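Long-range contacts in neuraminidase (Influenza A virus, PDB 4FVK), which is a neuraminidase-like viral surface glycoprotein that forms a tetramer of six-bladed beta-propellers and may cleave terminal sialic acid from glycoconjugates: residues V172-H177 with N218-A223; N209-C214 with R229-L234; V239-G244 with N301-E306; P279-K284 with L296-N301. All blocks are in the same frame, centred on the assembly; numbering follows the deposited sequence.

Contact 1: V172-H177 with N218-A223. With CA (calcium ion), chain D.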
# COMPACT_ATOMS: atom_id res chain seq x y z
N VAL A 172 28.71 -32.15 -9.22
CA VAL A 172 27.59 -32.92 -9.75
C VAL A 172 28.04 -34.36 -9.96
O VAL A 172 27.22 -35.28 -9.95
CB VAL A 172 27.04 -32.28 -11.05
CG1 VAL A 172 26.45 -30.91 -10.74
CG2 VAL A 172 28.14 -32.17 -12.11
N ASN A 173 29.36 -34.52 -10.15
CA ASN A 173 30.10 -35.78 -10.02
C ASN A 173 29.57 -36.66 -8.92
O ASN A 173 29.30 -37.84 -9.13
CB ASN A 173 31.58 -35.49 -9.70
CG ASN A 173 32.45 -35.40 -10.94
OD1 ASN A 173 32.14 -35.98 -11.97
ND2 ASN A 173 33.56 -34.66 -10.84
N GLN A 174 29.47 -36.12 -7.70
CA GLN A 174 28.80 -36.85 -6.63
C GLN A 174 28.14 -35.95 -5.62
O GLN A 174 28.68 -35.62 -4.55
CB GLN A 174 29.67 -37.93 -5.98
CG GLN A 174 28.84 -39.02 -5.26
CD GLN A 174 27.74 -39.66 -6.14
OE1 GLN A 174 27.90 -39.82 -7.36
NE2 GLN A 174 26.62 -40.03 -5.51
N SER A 175 26.95 -35.54 -6.00
CA SER A 175 26.08 -34.76 -5.17
C SER A 175 25.40 -35.71 -4.22
O SER A 175 25.31 -36.91 -4.48
CB SER A 175 25.04 -34.11 -6.07
OG SER A 175 24.37 -35.11 -6.82
N VAL A 176 24.92 -35.17 -3.11
CA VAL A 176 24.15 -35.92 -2.14
C VAL A 176 22.81 -35.20 -2.01
O VAL A 176 22.77 -33.97 -2.03
CB VAL A 176 24.88 -35.94 -0.78
CG1 VAL A 176 24.04 -36.59 0.30
CG2 VAL A 176 26.21 -36.65 -0.95
N HIS A 177 21.72 -35.94 -1.91
CA HIS A 177 20.39 -35.34 -1.79
C HIS A 177 19.60 -35.97 -0.67
O HIS A 177 19.60 -37.19 -0.50
CB HIS A 177 19.65 -35.43 -3.13
CG HIS A 177 20.51 -35.12 -4.30
ND1 HIS A 177 20.63 -33.85 -4.81
CD2 HIS A 177 21.35 -35.89 -5.02
CE1 HIS A 177 21.48 -33.86 -5.82
NE2 HIS A 177 21.94 -35.09 -5.97
N ASN A 218 19.21 -33.31 -13.88
CA ASN A 218 20.52 -33.97 -13.81
C ASN A 218 21.55 -33.11 -14.52
O ASN A 218 21.55 -33.03 -15.75
CB ASN A 218 20.46 -35.37 -14.45
CG ASN A 218 21.72 -36.18 -14.21
OD1 ASN A 218 22.85 -35.68 -14.29
ND2 ASN A 218 21.54 -37.45 -13.91
N LEU A 219 22.42 -32.45 -13.76
CA LEU A 219 23.43 -31.58 -14.35
C LEU A 219 24.70 -32.34 -14.76
O LEU A 219 25.60 -31.76 -15.37
CB LEU A 219 23.79 -30.45 -13.37
CG LEU A 219 22.70 -29.44 -12.99
CD1 LEU A 219 23.24 -28.46 -11.97
CD2 LEU A 219 22.19 -28.69 -14.20
N TRP A 220 24.75 -33.64 -14.44
CA TRP A 220 25.93 -34.48 -14.64
C TRP A 220 25.88 -35.30 -15.94
O TRP A 220 26.66 -35.05 -16.86
CB TRP A 220 26.13 -35.40 -13.42
CG TRP A 220 27.24 -36.43 -13.52
CD1 TRP A 220 28.32 -36.40 -14.36
CD2 TRP A 220 27.35 -37.64 -12.76
NE1 TRP A 220 29.09 -37.53 -14.16
CE2 TRP A 220 28.51 -38.30 -13.19
CE3 TRP A 220 26.57 -38.23 -11.76
CZ2 TRP A 220 28.93 -39.51 -12.64
CZ3 TRP A 220 26.98 -39.43 -11.21
CH2 TRP A 220 28.15 -40.06 -11.66
N ASN A 221 24.95 -36.24 -16.05
CA ASN A 221 24.99 -37.21 -17.15
C ASN A 221 23.66 -37.60 -17.78
O ASN A 221 23.49 -38.75 -18.19
CB ASN A 221 25.66 -38.50 -16.66
CG ASN A 221 24.98 -39.07 -15.41
OD1 ASN A 221 23.90 -38.61 -15.01
ND2 ASN A 221 25.60 -40.07 -14.80
N ASP A 222 22.70 -36.68 -17.88
CA ASP A 222 21.38 -37.08 -18.38
C ASP A 222 20.63 -35.86 -18.92
O ASP A 222 20.59 -34.79 -18.29
CB ASP A 222 20.60 -37.77 -17.26
CG ASP A 222 19.45 -38.60 -17.76
OD1 ASP A 222 19.24 -38.71 -18.98
OD2 ASP A 222 18.73 -39.18 -16.92
N ALA A 223 20.03 -36.03 -20.10
CA ALA A 223 19.20 -35.02 -20.71
C ALA A 223 17.75 -35.37 -20.50
O ALA A 223 16.86 -34.59 -20.85
CB ALA A 223 19.51 -34.89 -22.21
CA CA D . 21.24 -32.53 -17.95
O HOH W 1 21.28 -32.02 -20.32

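Contact 2: N209-C214 with R229-L234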
# COMPACT_ATOMS: atom_id res chain seq x y z
N ASN A 209 -2.85 -37.50 -3.48
CA ASN A 209 -3.03 -38.83 -2.88
C ASN A 209 -2.05 -39.12 -1.72
O ASN A 209 -1.54 -40.24 -1.59
CB ASN A 209 -2.88 -39.90 -3.97
CG ASN A 209 -3.81 -39.66 -5.16
OD1 ASN A 209 -3.38 -39.72 -6.32
ND2 ASN A 209 -5.08 -39.40 -4.88
N ASN A 210 -1.80 -38.11 -0.89
CA ASN A 210 -0.85 -38.22 0.22
C ASN A 210 0.57 -38.56 -0.22
O ASN A 210 1.40 -38.90 0.59
CB ASN A 210 -1.31 -39.24 1.26
CG ASN A 210 -2.31 -38.67 2.23
OD1 ASN A 210 -2.28 -37.47 2.52
ND2 ASN A 210 -3.20 -39.52 2.73
N LEU A 211 0.83 -38.46 -1.52
CA LEU A 211 2.17 -38.69 -2.03
C LEU A 211 2.81 -37.36 -2.39
O LEU A 211 2.12 -36.36 -2.61
CB LEU A 211 2.10 -39.52 -3.30
CG LEU A 211 2.41 -41.02 -3.34
CD1 LEU A 211 2.33 -41.69 -1.98
CD2 LEU A 211 1.45 -41.67 -4.31
N ILE A 212 4.13 -37.36 -2.48
CA ILE A 212 4.77 -36.22 -3.07
C ILE A 212 5.66 -36.64 -4.24
O ILE A 212 6.42 -37.61 -4.14
CB ILE A 212 5.46 -35.33 -2.00
CG1 ILE A 212 6.80 -34.85 -2.49
CG2 ILE A 212 5.53 -36.04 -0.63
CD1 ILE A 212 6.69 -33.64 -3.23
N LYS A 213 5.51 -35.94 -5.36
CA LYS A 213 6.22 -36.26 -6.60
C LYS A 213 7.07 -35.09 -7.04
O LYS A 213 6.66 -33.95 -6.90
CB LYS A 213 5.22 -36.62 -7.68
CG LYS A 213 4.20 -37.66 -7.22
CD LYS A 213 3.29 -38.07 -8.34
CE LYS A 213 2.17 -38.98 -7.86
NZ LYS A 213 1.31 -39.37 -9.01
N CYS A 214 8.25 -35.37 -7.56
CA CYS A 214 9.20 -34.30 -7.88
C CYS A 214 9.90 -34.63 -9.17
O CYS A 214 10.14 -35.80 -9.47
CB CYS A 214 10.28 -34.17 -6.80
SG CYS A 214 9.73 -33.76 -5.16
N ARG A 229 9.44 -40.04 -6.25
CA ARG A 229 8.11 -40.20 -5.69
C ARG A 229 8.29 -40.70 -4.28
O ARG A 229 9.04 -41.65 -4.07
CB ARG A 229 7.32 -41.26 -6.46
CG ARG A 229 7.23 -41.03 -7.95
CD ARG A 229 6.80 -42.30 -8.65
NE ARG A 229 6.52 -42.06 -10.06
CZ ARG A 229 6.46 -43.00 -11.00
NH1 ARG A 229 6.68 -44.28 -10.68
NH2 ARG A 229 6.20 -42.65 -12.25
N PHE A 230 7.62 -40.10 -3.31
CA PHE A 230 7.75 -40.58 -1.95
C PHE A 230 6.53 -40.35 -1.09
O PHE A 230 5.68 -39.52 -1.41
CB PHE A 230 9.03 -40.05 -1.27
CG PHE A 230 9.07 -38.55 -1.05
CD1 PHE A 230 8.60 -38.00 0.14
CD2 PHE A 230 9.68 -37.72 -1.97
CE1 PHE A 230 8.68 -36.62 0.37
CE2 PHE A 230 9.77 -36.34 -1.75
CZ PHE A 230 9.26 -35.79 -0.58
N THR A 231 6.46 -41.11 -0.00
CA THR A 231 5.39 -41.01 0.98
C THR A 231 5.80 -40.16 2.18
O THR A 231 6.96 -39.76 2.32
CB THR A 231 5.04 -42.39 1.54
OG1 THR A 231 6.14 -42.87 2.34
CG2 THR A 231 4.75 -43.37 0.40
N LYS A 232 4.85 -39.95 3.08
CA LYS A 232 5.07 -39.15 4.28
C LYS A 232 5.92 -39.90 5.27
O LYS A 232 6.41 -39.30 6.23
CB LYS A 232 3.75 -38.78 4.95
CG LYS A 232 2.82 -37.94 4.12
CD LYS A 232 1.56 -37.57 4.92
CE LYS A 232 1.90 -36.65 6.09
NZ LYS A 232 0.70 -36.31 6.91
N GLU A 233 6.09 -41.21 5.06
CA GLU A 233 6.99 -42.00 5.90
C GLU A 233 8.38 -42.01 5.27
O GLU A 233 9.28 -42.70 5.75
CB GLU A 233 6.49 -43.44 6.06
CG GLU A 233 5.08 -43.60 6.60
CD GLU A 233 4.56 -45.04 6.48
OE1 GLU A 233 5.27 -45.98 6.90
OE2 GLU A 233 3.43 -45.23 5.95
N LEU A 234 8.53 -41.26 4.19
CA LEU A 234 9.79 -41.17 3.44
C LEU A 234 10.26 -42.48 2.75
O LEU A 234 11.43 -42.63 2.42
CB LEU A 234 10.90 -40.57 4.31
CG LEU A 234 10.47 -39.33 5.13
CD1 LEU A 234 11.65 -38.78 5.95
CD2 LEU A 234 9.86 -38.24 4.23
O HOH W 2 2.11 -40.80 2.54

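Contact 3: V239-G244 with N301-E306. With ZN (zinc ion), chain F.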
# COMPACT_ATOMS: atom_id res chain seq x y z
N VAL A 239 12.74 -42.98 -10.49
CA VAL A 239 12.60 -43.61 -11.80
C VAL A 239 12.97 -42.69 -12.96
O VAL A 239 12.92 -41.46 -12.85
CB VAL A 239 11.18 -44.17 -12.06
CG1 VAL A 239 10.75 -45.09 -10.92
CG2 VAL A 239 10.17 -43.03 -12.27
N GLU A 240 13.30 -43.31 -14.08
CA GLU A 240 13.71 -42.62 -15.29
C GLU A 240 12.55 -42.64 -16.28
O GLU A 240 11.87 -43.66 -16.41
CB GLU A 240 14.92 -43.35 -15.88
CG GLU A 240 15.51 -42.68 -17.10
CD GLU A 240 16.44 -41.54 -16.75
OE1 GLU A 240 16.61 -41.25 -15.55
OE2 GLU A 240 17.00 -40.94 -17.68
N PRO A 241 12.31 -41.51 -16.98
CA PRO A 241 11.27 -41.53 -18.02
C PRO A 241 11.64 -42.57 -19.09
O PRO A 241 12.82 -42.73 -19.37
CB PRO A 241 11.32 -40.12 -18.62
CG PRO A 241 12.00 -39.28 -17.58
CD PRO A 241 12.99 -40.21 -16.90
N CYS A 242 10.64 -43.24 -19.66
CA CYS A 242 10.88 -44.37 -20.55
C CYS A 242 10.54 -44.08 -22.02
O CYS A 242 10.56 -44.97 -22.86
CB CYS A 242 10.16 -45.63 -20.06
SG CYS A 242 10.78 -46.26 -18.49
N ASN A 243 10.21 -42.83 -22.32
CA ASN A 243 10.11 -42.42 -23.71
C ASN A 243 11.51 -42.23 -24.29
O ASN A 243 12.50 -42.58 -23.66
CB ASN A 243 9.25 -41.16 -23.88
CG ASN A 243 9.78 -39.98 -23.07
OD1 ASN A 243 10.76 -40.08 -22.34
ND2 ASN A 243 9.12 -38.83 -23.23
N GLY A 244 11.59 -41.67 -25.48
CA GLY A 244 12.87 -41.37 -26.09
C GLY A 244 13.05 -39.89 -26.38
O GLY A 244 13.97 -39.50 -27.10
N ASN A 301 -0.37 -42.98 -21.40
CA ASN A 301 0.02 -44.15 -20.62
C ASN A 301 1.02 -43.87 -19.48
O ASN A 301 1.50 -44.79 -18.84
CB ASN A 301 0.55 -45.25 -21.55
CG ASN A 301 -0.52 -45.85 -22.43
OD1 ASN A 301 -1.68 -45.99 -22.03
ND2 ASN A 301 -0.14 -46.21 -23.65
N GLY A 302 1.35 -42.61 -19.24
CA GLY A 302 2.25 -42.28 -18.14
C GLY A 302 3.69 -42.22 -18.59
O GLY A 302 4.03 -42.67 -19.69
N ILE A 303 4.55 -41.68 -17.74
CA ILE A 303 5.93 -41.40 -18.10
C ILE A 303 6.78 -42.67 -18.18
O ILE A 303 7.89 -42.66 -18.71
CB ILE A 303 6.55 -40.42 -17.10
CG1 ILE A 303 7.80 -39.76 -17.70
CG2 ILE A 303 6.88 -41.14 -15.79
CD1 ILE A 303 7.52 -38.93 -18.97
N GLU A 304 6.29 -43.77 -17.63
CA GLU A 304 7.05 -45.01 -17.74
C GLU A 304 6.57 -45.90 -18.90
O GLU A 304 6.93 -47.07 -18.98
CB GLU A 304 7.07 -45.78 -16.42
CG GLU A 304 7.87 -45.06 -15.35
CD GLU A 304 7.96 -45.85 -14.07
OE1 GLU A 304 7.01 -45.76 -13.25
OE2 GLU A 304 8.99 -46.53 -13.87
N SER A 305 5.78 -45.32 -19.79
CA SER A 305 5.38 -46.00 -21.00
C SER A 305 6.38 -45.68 -22.11
O SER A 305 7.45 -45.12 -21.85
CB SER A 305 3.97 -45.59 -21.42
OG SER A 305 3.94 -44.26 -21.91
N GLU A 306 6.02 -46.04 -23.34
CA GLU A 306 6.89 -45.81 -24.49
C GLU A 306 6.81 -44.34 -24.93
O GLU A 306 7.68 -43.84 -25.64
CB GLU A 306 6.54 -46.75 -25.65
CG GLU A 306 5.05 -46.89 -25.89
CD GLU A 306 4.70 -47.20 -27.33
OE1 GLU A 306 3.64 -46.73 -27.80
OE2 GLU A 306 5.49 -47.91 -28.00
ZN ZN F . 1.77 -46.58 -27.11
O HOH W 3 1.81 -48.39 -26.09
O HOH W 4 2.39 -45.80 -25.31

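Contact 4: P279-K284 with L296-N301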
# COMPACT_ATOMS: atom_id res chain seq x y z
N PRO A 279 -2.97 -39.57 -17.66
CA PRO A 279 -1.85 -39.26 -18.55
C PRO A 279 -0.75 -38.40 -17.92
O PRO A 279 -0.98 -37.68 -16.95
CB PRO A 279 -2.52 -38.47 -19.68
CG PRO A 279 -3.93 -38.89 -19.64
CD PRO A 279 -4.23 -39.03 -18.18
N ALA A 280 0.45 -38.50 -18.46
CA ALA A 280 1.56 -37.72 -18.01
C ALA A 280 1.72 -36.56 -18.98
O ALA A 280 1.35 -36.67 -20.15
CB ALA A 280 2.84 -38.57 -17.97
N TRP A 281 2.25 -35.45 -18.48
CA TRP A 281 2.62 -34.36 -19.37
C TRP A 281 4.09 -34.06 -19.25
O TRP A 281 4.69 -34.07 -18.17
CB TRP A 281 1.84 -33.09 -19.08
CG TRP A 281 0.43 -33.09 -19.50
CD1 TRP A 281 -0.64 -33.58 -18.79
CD2 TRP A 281 -0.10 -32.50 -20.69
NE1 TRP A 281 -1.80 -33.35 -19.50
CE2 TRP A 281 -1.50 -32.71 -20.67
CE3 TRP A 281 0.46 -31.85 -21.79
CZ2 TRP A 281 -2.33 -32.27 -21.69
CZ3 TRP A 281 -0.36 -31.42 -22.80
CH2 TRP A 281 -1.75 -31.63 -22.75
N THR A 282 4.65 -33.73 -20.39
CA THR A 282 6.06 -33.52 -20.56
C THR A 282 6.15 -32.05 -20.99
O THR A 282 5.17 -31.50 -21.47
CB THR A 282 6.52 -34.50 -21.66
OG1 THR A 282 7.47 -35.42 -21.11
CG2 THR A 282 7.09 -33.79 -22.87
N SER A 283 7.30 -31.40 -20.79
CA SER A 283 7.41 -30.00 -21.17
C SER A 283 8.84 -29.67 -21.51
O SER A 283 9.73 -30.10 -20.82
CB SER A 283 6.94 -29.10 -20.03
OG SER A 283 7.86 -29.19 -18.96
N LYS A 284 9.06 -28.89 -22.55
CA LYS A 284 10.41 -28.63 -23.02
C LYS A 284 10.46 -27.46 -24.00
O LYS A 284 9.43 -27.03 -24.51
CB LYS A 284 10.96 -29.88 -23.71
CG LYS A 284 10.07 -30.39 -24.85
CD LYS A 284 10.85 -31.40 -25.71
CE LYS A 284 10.04 -32.63 -26.05
NZ LYS A 284 8.78 -32.30 -26.77
N LEU A 296 4.21 -28.43 -24.44
CA LEU A 296 3.65 -29.37 -23.48
C LEU A 296 3.04 -30.54 -24.26
O LEU A 296 2.22 -30.32 -25.17
CB LEU A 296 2.55 -28.68 -22.66
CG LEU A 296 2.95 -27.98 -21.36
CD1 LEU A 296 3.13 -28.99 -20.24
CD2 LEU A 296 4.19 -27.13 -21.56
N GLU A 297 3.44 -31.76 -23.92
CA GLU A 297 2.95 -32.97 -24.62
C GLU A 297 2.33 -33.99 -23.66
O GLU A 297 2.95 -34.35 -22.66
CB GLU A 297 4.09 -33.61 -25.42
CG GLU A 297 4.50 -32.77 -26.62
CD GLU A 297 5.75 -33.29 -27.32
OE1 GLU A 297 6.58 -33.95 -26.66
OE2 GLU A 297 5.91 -33.03 -28.53
N GLN A 298 1.12 -34.43 -23.98
CA GLN A 298 0.41 -35.40 -23.15
C GLN A 298 0.74 -36.85 -23.56
O GLN A 298 0.73 -37.19 -24.74
CB GLN A 298 -1.10 -35.17 -23.27
CG GLN A 298 -1.94 -36.02 -22.33
CD GLN A 298 -3.39 -36.10 -22.73
OE1 GLN A 298 -3.71 -36.29 -23.90
NE2 GLN A 298 -4.28 -35.96 -21.76
N ILE A 299 1.04 -37.70 -22.58
CA ILE A 299 1.34 -39.11 -22.82
C ILE A 299 0.33 -39.93 -22.04
O ILE A 299 0.46 -40.07 -20.82
CB ILE A 299 2.76 -39.47 -22.31
CG1 ILE A 299 3.80 -38.57 -22.97
CG2 ILE A 299 3.07 -40.96 -22.58
CD1 ILE A 299 5.18 -38.71 -22.43
N PRO A 300 -0.69 -40.46 -22.73
CA PRO A 300 -1.81 -41.09 -22.02
C PRO A 300 -1.39 -42.21 -21.04
O PRO A 300 -1.97 -42.34 -19.95
CB PRO A 300 -2.68 -41.64 -23.17
CG PRO A 300 -2.38 -40.74 -24.35
CD PRO A 300 -0.94 -40.30 -24.18
N ASN A 301 -0.37 -42.98 -21.40
CA ASN A 301 0.02 -44.15 -20.62
C ASN A 301 1.02 -43.87 -19.48
O ASN A 301 1.50 -44.79 -18.84
CB ASN A 301 0.55 -45.25 -21.55
CG ASN A 301 -0.52 -45.85 -22.43
OD1 ASN A 301 -1.68 -45.99 -22.03
ND2 ASN A 301 -0.14 -46.21 -23.65

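Contact 1: V172-H177 with N218-A223
Apolar contact comes first from the two methyls of Val172, which divide their work: CG1 lies against Leu219 CB at 3.8 Å, while CG2 meets Trp220 CB at 4.0 Å. With CG1 anti to the carbonyl carbon (chi1 -65°), a short branched residue can serve both neighbours at once. A second kind of contact sets backbone oxygens against the indole. Asn173 O stands over one face, displaced toward the rim and 3.5 Å from Trp220 CZ3; Val172 O comes in obliquely, 3.5 Å from Trp220 CE3. The opposite face carries Asn221 ND2 above its centre, so the flat ring lies between a carbonyl and an amide. No hydrogen bond joins the two segments. Each comes from the turn between the second and third strands of its own blade, the first running on into strand 176-183; the blades are neighbours in the beta-propeller, and the turns meet at the surface. Polar bonds instead shape residues 218-223 from within. Asn218 OD1 receives Trp220 N at 2.8 Å, in the carbonyl plane, closing an Asx turn, and Asn221 N, also at 2.8 Å, from above that plane. Asparagine suits this place because its short side chain reaches forward to these amides. Calcium is held by Asn218 O at 2.3 Å and Asp222 O at 2.4 Å, with Asp248, Gly266, Gly268 and a water completing its shell.

Contact 2: N209-C214 with R229-L234
Phe230 has CG between its backbone N and carbonyl carbon (chi1 66°), which stands the ring upright beside Ile212, both side chains pointing the same way from the sheet. Ile212 presents two branches to one face of that ring. CG1 comes over the face near CZ, and CG2 sits 3.8 Å from the ring centroid in a CH-pi contact. A beta-branched residue suits the place by covering the ring broadly. Cys214, tied by a disulfide to Cys205, touches the same ring obliquely. These residues belong to the antiparallel hairpin of strands 211-217 and 227-230, the second and third strands of a four-stranded propeller blade. Ile212 and Phe230 form a hydrogen-bonded pair, with Ile212 N to Phe230 O and Phe230 N to Ile212 O both 2.9 Å. The other face carries Lys213 and Arg229, whose like charges are balanced by acids elsewhere: Glu277 for the lysine, Asp276 and Glu304 for the arginine. Beyond the paired part the chains diverge, and a water takes over, donating to Asn210 O at 2.8 Å and accepting from Lys232 N at 2.9 Å. There Thr231 opens a type I turn, its OG1 accepting from Glu233 N as an ST turn.

Contact 3: V239-G244 with N301-E306
Ile303, Glu304 and Cys242 lose the most surface here, and each meets the other segment differently. Ile303 uses both backbone and side chain. Its carbonyl O receives Cys242 N at 3.0 Å in a nearly straight bond (166° at the hydrogen), and its CG1, anti to the backbone N (chi1 -161°), reaches Pro241 CB at 3.7 Å. The branched chain thereby rests against the CB side of the proline. Glu304 begins by pointing away, but its extended chain crosses Val239 at about a right angle, bringing OE2 to 3.7 Å from Val239 CB. The length of glutamate also lets OE1 form a salt bridge with Arg229. Cys242 points toward the facing loop, its CB 3.3 Å from Ser305 O, while SG is committed to a disulfide with Cys259. That loop is shaped by a type I turn from Gly302 to Ser305: Gly302 O accepts both Ser305 N and Ser305 OG, the latter at 2.7 Å. Farther along, Asn243 CA makes a CA-H...O contact with Glu306 O. The end of strand 236-239 and the irregular chain leaving its blade thus meet a loop of the next propeller blade, which ends at a zinc site, where Glu306 OE1 binds the metal at 2.0 Å beside two waters and Thr308.

Contact 4: P279-K284 with L296-N301
Trp281 and Gln298 form the dense part of the contact. Gln298 CB lies over the six-membered ring, 3.5 Å from its centroid and only 10° off the ring normal, a CH-pi contact in which the aliphatic stem of the glutamine serves as an apolar surface. Trp281 CG is anti to its carbonyl carbon (chi1 -73°), which lays the indole across the neighbouring strand; Leu296 O then meets the ring edge, 3.7 Å from CZ3. On the same sheet face Leu296 CD2 packs on Ser283 CB, and Trp24 stacks edge-to-face with Trp281. The two segments contain strand 280-284 and the end of strand 292-299, paired as an antiparallel hairpin in one propeller blade. Ala280 with Ile299 and Thr282 with Glu297 are its hydrogen-bonded pairs, the shortest bond being Ile299 N to Ala280 O at 2.7 Å. On the face that carries Thr282 and Glu297, the small Ala280 lies beside the bulkier Ile299 across the strands. Thr282 rests its CG2 against Glu297, while its OG1 is buried without a polar partner in the model. More open is the end where partly exposed Lys284 and Glu297 meet. The bent lysine chain brings NZ to 2.8 Å from Glu297 OE1, a salt bridge made from above the carboxylate plane. At the other end, also partly exposed, Pro279 follows a cis peptide bond, and its CG lies 3.6 Å from Gln298 NE2.

Along the chain, contacts 1 and 2 interlock, their segments alternating, although their centres are about 22 Å apart; contact 3 follows, and contact 4 is nested inside the loop that contact 3 closes. Contact 1 joins the sheet that holds strand 176-183 to the one that holds strand 211-217; contact 2 is a hairpin within the latter, contact 3 ties its exit loop to the next blade, and contact 4 is the hairpin of that blade. Contacts 3 and 4 are closest, with centres about 10 Å apart, sharing Asn301 and packing Ser305 on Ile299. Arg229 also connects contact 2 to contact 3. Together they follow successive blades round the propeller, with calcium and zinc bound at its loops.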